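Local coordinates for structure-specific endonuclease subunit SLX1 (Candida glabrata, PDB 4XLG), which probably acts as the catalytic subunit of the SLX1-SLX4 endonuclease, nicking branched DNA near its junctions during repair and recombination, at residues Glu210-Gly215 with Asn237-Cys242; Cys255-Phe260 with Asp270-Gln275. The protein carries 1 engineered substitution. One frame throughout, in Å; residues are numbered along the deposited sequence. Where two conformers were deposited one is given.

Contact 1 joins the end of the long helix 176-213 to strand 239-241 of the zinc finger. Contact 2 lies within the finger and joins helix 253-260 to the loop that runs on toward helix 288-299. They share no element, but they touch: Ala240 CB and Ala256 CB lie 4.0 Å apart. Contact 1 is partly buried and wholly apolar across its two segments. Contact 2 is more deeply buried and combines proline packing with a tyrosine hydrogen bond. Each holds one cysteine of a different zinc site, Cys242 in contact 1 and Cys255 in contact 2. Contact 2 also meets a chain of another protein.

Contact 1: Glu210-Gly215 with Asn237-Cys242; sequences EKIDTG and NLFAFC. With ZN (zinc ion), chain D.
Ile212 reaches from the helix into the angle between Phe239 and Phe241. Its branches part at CB. Ile212 CG2 goes to the Phe239 side, 4.1 Å from Phe239 CE2. CG1 lies anti to the carbonyl carbon (chi1 -65°) and heads for Phe241. Ile212 CG1 meets Phe241 CZ at 3.7 Å, at the ring edge and near the ring plane. The tip, Ile212 CD1, touches both rings: it is 3.7 Å from Phe239 CD2 and 3.8 Å from Phe241 CZ. Phe239 and Phe241 alternate with Ala240 on strand 239-241, which pairs antiparallel with strand 250-252 in what is predicted to be an SLX1-type zinc finger, of a family grouped with RING domains. The two rings therefore turn the same way, toward the end of helix 176-213. The next residue, Cys242, binds a zinc ion through SG at 2.4 Å, with Cys247, Cys279 and Cys282 completing the site. Beside Ile212, Lys211 runs antiparallel to the Phe241 side chain, with Lys211 CD 3.9 Å from Phe241 CD2 and its NZ hydrogen-bonded to Thr245 O. Tyr208, one turn earlier on the helix, stacks on the Phe241 ring and hydrogen-bonds to Cys242 O.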
loop_
_atom_site.group_PDB
_atom_site.type_symbol
_atom_site.label_atom_id
_atom_site.label_comp_id
_atom_site.label_asym_id
_atom_site.label_seq_id
_atom_site.Cartn_x
_atom_site.Cartn_y
_atom_site.Cartn_z
ATOM N N GLU B 210 -4.481 -24.340 -0.206
ATOM C CA GLU B 210 -4.275 -25.742 -0.547
ATOM C C GLU B 210 -2.926 -26.244 -0.050
ATOM O O GLU B 210 -2.821 -27.376 0.405
ATOM C CB GLU B 210 -4.394 -25.967 -2.061
ATOM N N LYS B 211 -1.888 -25.412 -0.135
ATOM C CA LYS B 211 -0.580 -25.806 0.371
ATOM C C LYS B 211 -0.656 -26.071 1.865
ATOM O O LYS B 211 -0.091 -27.025 2.333
ATOM C CB LYS B 211 0.491 -24.732 0.096
ATOM C CG LYS B 211 0.833 -24.565 -1.373
ATOM C CD LYS B 211 1.757 -23.360 -1.546
ATOM C CE LYS B 211 1.903 -22.946 -3.002
ATOM N NZ LYS B 211 3.012 -23.708 -3.591
ATOM N N ILE B 212 -1.347 -25.211 2.604
ATOM C CA ILE B 212 -1.444 -25.369 4.057
ATOM C C ILE B 212 -2.233 -26.645 4.377
ATOM O O ILE B 212 -1.767 -27.513 5.117
ATOM C CB ILE B 212 -2.145 -24.162 4.716
ATOM C CG1 ILE B 212 -1.313 -22.900 4.535
ATOM C CG2 ILE B 212 -2.304 -24.373 6.214
ATOM C CD1 ILE B 212 -2.102 -21.637 4.893
ATOM N N ASP B 213 -3.418 -26.740 3.764
ATOM C CA ASP B 213 -4.327 -27.881 3.900
ATOM C C ASP B 213 -3.691 -29.243 3.681
ATOM O O ASP B 213 -4.055 -30.217 4.367
ATOM C CB ASP B 213 -5.504 -27.734 2.933
ATOM C CG ASP B 213 -6.499 -26.717 3.395
ATOM O OD1 ASP B 213 -6.314 -26.190 4.514
ATOM O OD2 ASP B 213 -7.470 -26.451 2.651
ATOM N N THR B 214 -2.757 -29.376 2.738
ATOM C CA THR B 214 -2.108 -30.701 2.605
ATOM C C THR B 214 -1.424 -31.187 3.905
ATOM O O THR B 214 -1.272 -32.405 4.141
ATOM C CB THR B 214 -1.047 -30.704 1.505
ATOM O OG1 THR B 214 0.111 -29.966 1.942
ATOM C CG2 THR B 214 -1.612 -30.104 0.238
ATOM N N GLY B 215 -0.998 -30.233 4.730
ATOM C CA GLY B 215 -0.346 -30.542 5.989
ATOM C C GLY B 215 0.957 -31.314 5.878
ATOM O O GLY B 215 1.383 -31.935 6.846
ATOM N N ASN B 237 0.839 -19.574 13.448
ATOM C CA ASN B 237 -0.206 -19.724 12.428
ATOM C C ASN B 237 -0.150 -18.717 11.292
ATOM O O ASN B 237 -1.020 -18.706 10.405
ATOM C CB ASN B 237 -1.568 -19.674 13.105
ATOM C CG ASN B 237 -1.811 -20.902 13.957
ATOM O OD1 ASN B 237 -2.082 -21.970 13.427
ATOM N ND2 ASN B 237 -1.664 -20.769 15.275
ATOM N N LEU B 238 0.852 -17.845 11.340
ATOM C CA LEU B 238 1.082 -16.920 10.237
ATOM C C LEU B 238 2.178 -17.519 9.353
ATOM O O LEU B 238 3.277 -17.836 9.836
ATOM C CB LEU B 238 1.489 -15.536 10.749
ATOM C CG LEU B 238 0.425 -14.715 11.470
ATOM C CD1 LEU B 238 0.993 -13.304 11.828
ATOM C CD2 LEU B 238 -0.828 -14.594 10.555
ATOM N N PHE B 239 1.865 -17.688 8.071
ATOM C CA PHE B 239 2.776 -18.318 7.138
ATOM C C PHE B 239 3.199 -17.329 6.065
ATOM O O PHE B 239 2.526 -16.321 5.841
ATOM C CB PHE B 239 2.131 -19.516 6.487
ATOM C CG PHE B 239 1.625 -20.518 7.481
ATOM C CD1 PHE B 239 2.501 -21.135 8.365
ATOM C CD2 PHE B 239 0.278 -20.803 7.568
ATOM C CE1 PHE B 239 2.042 -22.068 9.315
ATOM C CE2 PHE B 239 -0.196 -21.745 8.490
ATOM C CZ PHE B 239 0.685 -22.368 9.380
ATOM N N ALA B 240 4.304 -17.646 5.410
ATOM C CA ALA B 240 4.852 -16.832 4.335
ATOM C C ALA B 240 5.076 -17.736 3.136
ATOM O O ALA B 240 5.533 -18.892 3.288
ATOM C CB ALA B 240 6.171 -16.159 4.766
ATOM N N PHE B 241 4.725 -17.229 1.955
ATOM C CA PHE B 241 4.821 -17.986 0.710
ATOM C C PHE B 241 5.568 -17.185 -0.330
ATOM O O PHE B 241 5.520 -15.958 -0.318
ATOM C CB PHE B 241 3.431 -18.322 0.143
ATOM C CG PHE B 241 2.547 -19.056 1.099
ATOM C CD1 PHE B 241 1.840 -18.369 2.076
ATOM C CD2 PHE B 241 2.431 -20.433 1.019
ATOM C CE1 PHE B 241 1.017 -19.050 2.951
ATOM C CE2 PHE B 241 1.600 -21.130 1.885
ATOM C CZ PHE B 241 0.905 -20.436 2.856
ATOM N N CYS B 242 6.177 -17.872 -1.283
ATOM C CA CYS B 242 6.740 -17.175 -2.418
ATOM C C CYS B 242 5.607 -16.602 -3.261
ATOM O O CYS B 242 4.531 -17.218 -3.368
ATOM C CB CYS B 242 7.609 -18.101 -3.269
ATOM S SG CYS B 242 8.402 -17.145 -4.647
HETATM ZN ZN ZN D . 10.400 -18.537 -4.749
#

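Contact 2: Cys255-Phe260 with Asp270-Gln275; sequences CAYRYF and DTIIPQ. With ZN (zinc ion), chain C.
Tyr257 and Ile272 make the polar link. The phenol OH donates to Ile272 O at 2.6 Å, a short bond. It uses a lone pair of the oxygen and lies in the carbonyl plane, with a C=O...donor angle of 134°. The oxygen sits at the edge of the tyrosine ring, near its plane, and is also 3.0 Å from Tyr257 CE1. CG of Tyr257 is anti to the backbone N (chi1 176°), which carries the hydroxyl across to the loop. CB of Ile272 points away from the helix, yet Ile272 CG2 still lies 4.1 Å from Tyr257 OH.

Apolar contact centres on Pro274. Its side chain runs at about a right angle to that of Tyr257, and Pro274 CG lies 3.7 Å from Tyr257 CD1. On the helix's last turn, Phe260 CB comes within 4.4 Å of Pro274 CB, but the phenyl ring leads away.

Cys255 SG holds a zinc ion at 2.4 Å with Cys219, Cys222 and His252. Tyr257 also stacks on an aromatic side chain of another protein's chain. Trp288, at the start of helix 288-299, packs against Tyr257, Phe260, Ile273 and Pro274, bringing that helix against both helix 253-260 and the loop.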
loop_
_atom_site.group_PDB
_atom_site.type_symbol
_atom_site.label_atom_id
_atom_site.label_comp_id
_atom_site.label_asym_id
_atom_site.label_seq_id
_atom_site.Cartn_x
_atom_site.Cartn_y
_atom_site.Cartn_z
ATOM N N CYS B 255 9.616 -17.002 11.121
ATOM C CA CYS B 255 10.882 -17.557 10.659
ATOM C C CYS B 255 11.435 -16.797 9.445
ATOM O O CYS B 255 12.646 -16.559 9.355
ATOM C CB CYS B 255 10.711 -19.044 10.344
ATOM S SG CYS B 255 10.390 -19.954 11.893
ATOM N N ALA B 256 10.555 -16.449 8.509
ATOM C CA ALA B 256 10.968 -15.705 7.334
ATOM C C ALA B 256 11.461 -14.324 7.779
ATOM O O ALA B 256 12.526 -13.859 7.352
ATOM C CB ALA B 256 9.822 -15.576 6.349
ATOM N N TYR B 257 10.697 -13.695 8.670
ATOM C CA TYR B 257 11.066 -12.371 9.179
ATOM C C TYR B 257 12.474 -12.379 9.757
ATOM O O TYR B 257 13.317 -11.522 9.427
ATOM C CB TYR B 257 10.053 -11.900 10.239
ATOM C CG TYR B 257 10.475 -10.582 10.853
ATOM C CD1 TYR B 257 10.223 -9.373 10.181
ATOM C CD2 TYR B 257 11.183 -10.545 12.066
ATOM C CE1 TYR B 257 10.658 -8.133 10.733
ATOM C CE2 TYR B 257 11.588 -9.331 12.622
ATOM C CZ TYR B 257 11.322 -8.137 11.962
ATOM O OH TYR B 257 11.781 -6.941 12.525
ATOM N N ARG B 258 12.714 -13.355 10.634
ATOM C CA ARG B 258 14.011 -13.505 11.294
ATOM C C ARG B 258 15.132 -13.663 10.288
ATOM O O ARG B 258 16.197 -13.039 10.413
ATOM C CB ARG B 258 13.997 -14.704 12.233
ATOM C CG ARG B 258 13.570 -14.376 13.642
ATOM C CD ARG B 258 14.758 -14.452 14.590
ATOM N NE ARG B 258 15.267 -15.815 14.712
ATOM C CZ ARG B 258 16.338 -16.141 15.416
ATOM N NH1 ARG B 258 17.018 -15.202 16.059
ATOM N NH2 ARG B 258 16.725 -17.406 15.481
ATOM N N TYR B 259 14.889 -14.482 9.279
ATOM C CA TYR B 259 15.899 -14.734 8.279
ATOM C C TYR B 259 16.179 -13.494 7.437
ATOM O O TYR B 259 17.345 -13.159 7.176
ATOM C CB TYR B 259 15.468 -15.909 7.394
ATOM C CG TYR B 259 16.431 -16.190 6.267
ATOM C CD1 TYR B 259 17.623 -16.867 6.500
ATOM C CD2 TYR B 259 16.151 -15.759 4.968
ATOM C CE1 TYR B 259 18.495 -17.116 5.476
ATOM C CE2 TYR B 259 17.028 -16.009 3.930
ATOM C CZ TYR B 259 18.189 -16.687 4.192
ATOM O OH TYR B 259 19.069 -16.936 3.166
ATOM N N PHE B 260 15.116 -12.824 6.999
ATOM C CA PHE B 260 15.289 -11.654 6.165
ATOM C C PHE B 260 15.984 -10.523 6.917
ATOM O O PHE B 260 16.714 -9.739 6.314
ATOM C CB PHE B 260 13.942 -11.151 5.626
ATOM C CG PHE B 260 13.306 -12.086 4.637
ATOM C CD1 PHE B 260 14.087 -12.830 3.766
ATOM C CD2 PHE B 260 11.935 -12.227 4.589
ATOM C CE1 PHE B 260 13.495 -13.698 2.849
ATOM C CE2 PHE B 260 11.338 -13.086 3.679
ATOM C CZ PHE B 260 12.105 -13.820 2.804
ATOM N N ASP B 270 19.205 0.938 11.763
ATOM C CA ASP B 270 18.537 -0.312 11.993
ATOM C C ASP B 270 17.082 -0.137 11.570
ATOM O O ASP B 270 16.493 0.950 11.678
ATOM C CB ASP B 270 18.665 -0.733 13.465
ATOM C CG ASP B 270 18.374 -2.197 13.680
ATOM O OD1 ASP B 270 18.245 -2.930 12.676
ATOM O OD2 ASP B 270 18.281 -2.624 14.855
ATOM N N THR B 271 16.506 -1.206 11.048
ATOM C CA THR B 271 15.129 -1.138 10.586
ATOM C C THR B 271 14.342 -2.264 11.242
ATOM O O THR B 271 14.919 -3.161 11.847
ATOM C CB THR B 271 15.019 -1.232 9.021
ATOM O OG1 THR B 271 15.693 -2.418 8.557
ATOM C CG2 THR B 271 15.662 -0.014 8.358
ATOM N N ILE B 272 13.031 -2.204 11.086
ATOM C CA ILE B 272 12.071 -3.165 11.670
ATOM C C ILE B 272 11.354 -4.007 10.591
ATOM O O ILE B 272 11.040 -5.179 10.809
ATOM C CB ILE B 272 10.976 -2.395 12.493
ATOM C CG1 ILE B 272 11.589 -1.666 13.693
ATOM C CG2 ILE B 272 9.920 -3.328 13.000
ATOM C CD1 ILE B 272 10.558 -0.805 14.418
ATOM N N ILE B 273 11.027 -3.376 9.466
ATOM C CA ILE B 273 10.214 -4.016 8.425
ATOM C C ILE B 273 11.135 -4.419 7.259
ATOM O O ILE B 273 11.927 -3.619 6.818
ATOM C CB ILE B 273 9.123 -3.070 7.916
ATOM C CG1 ILE B 273 8.249 -2.561 9.069
ATOM C CG2 ILE B 273 8.260 -3.751 6.830
ATOM C CD1 ILE B 273 7.225 -1.486 8.559
ATOM N N PRO B 274 11.066 -5.675 6.797
ATOM C CA PRO B 274 11.902 -6.075 5.659
ATOM C C PRO B 274 11.601 -5.228 4.431
ATOM O O PRO B 274 10.464 -4.815 4.219
ATOM C CB PRO B 274 11.496 -7.540 5.420
ATOM C CG PRO B 274 10.939 -8.000 6.781
ATOM C CD PRO B 274 10.187 -6.774 7.245
ATOM N N GLN B 275 12.628 -4.955 3.638
ATOM C CA GLN B 275 12.433 -4.233 2.378
ATOM C C GLN B 275 12.969 -5.093 1.251
ATOM O O GLN B 275 14.131 -5.485 1.271
ATOM C CB GLN B 275 13.143 -2.870 2.388
ATOM C CG GLN B 275 12.877 -2.044 1.134
ATOM C CD GLN B 275 11.430 -1.524 1.055
ATOM O OE1 GLN B 275 11.055 -0.639 1.815
ATOM N NE2 GLN B 275 10.644 -2.040 0.112
HETATM ZN ZN ZN C . 9.502 -22.024 11.002
#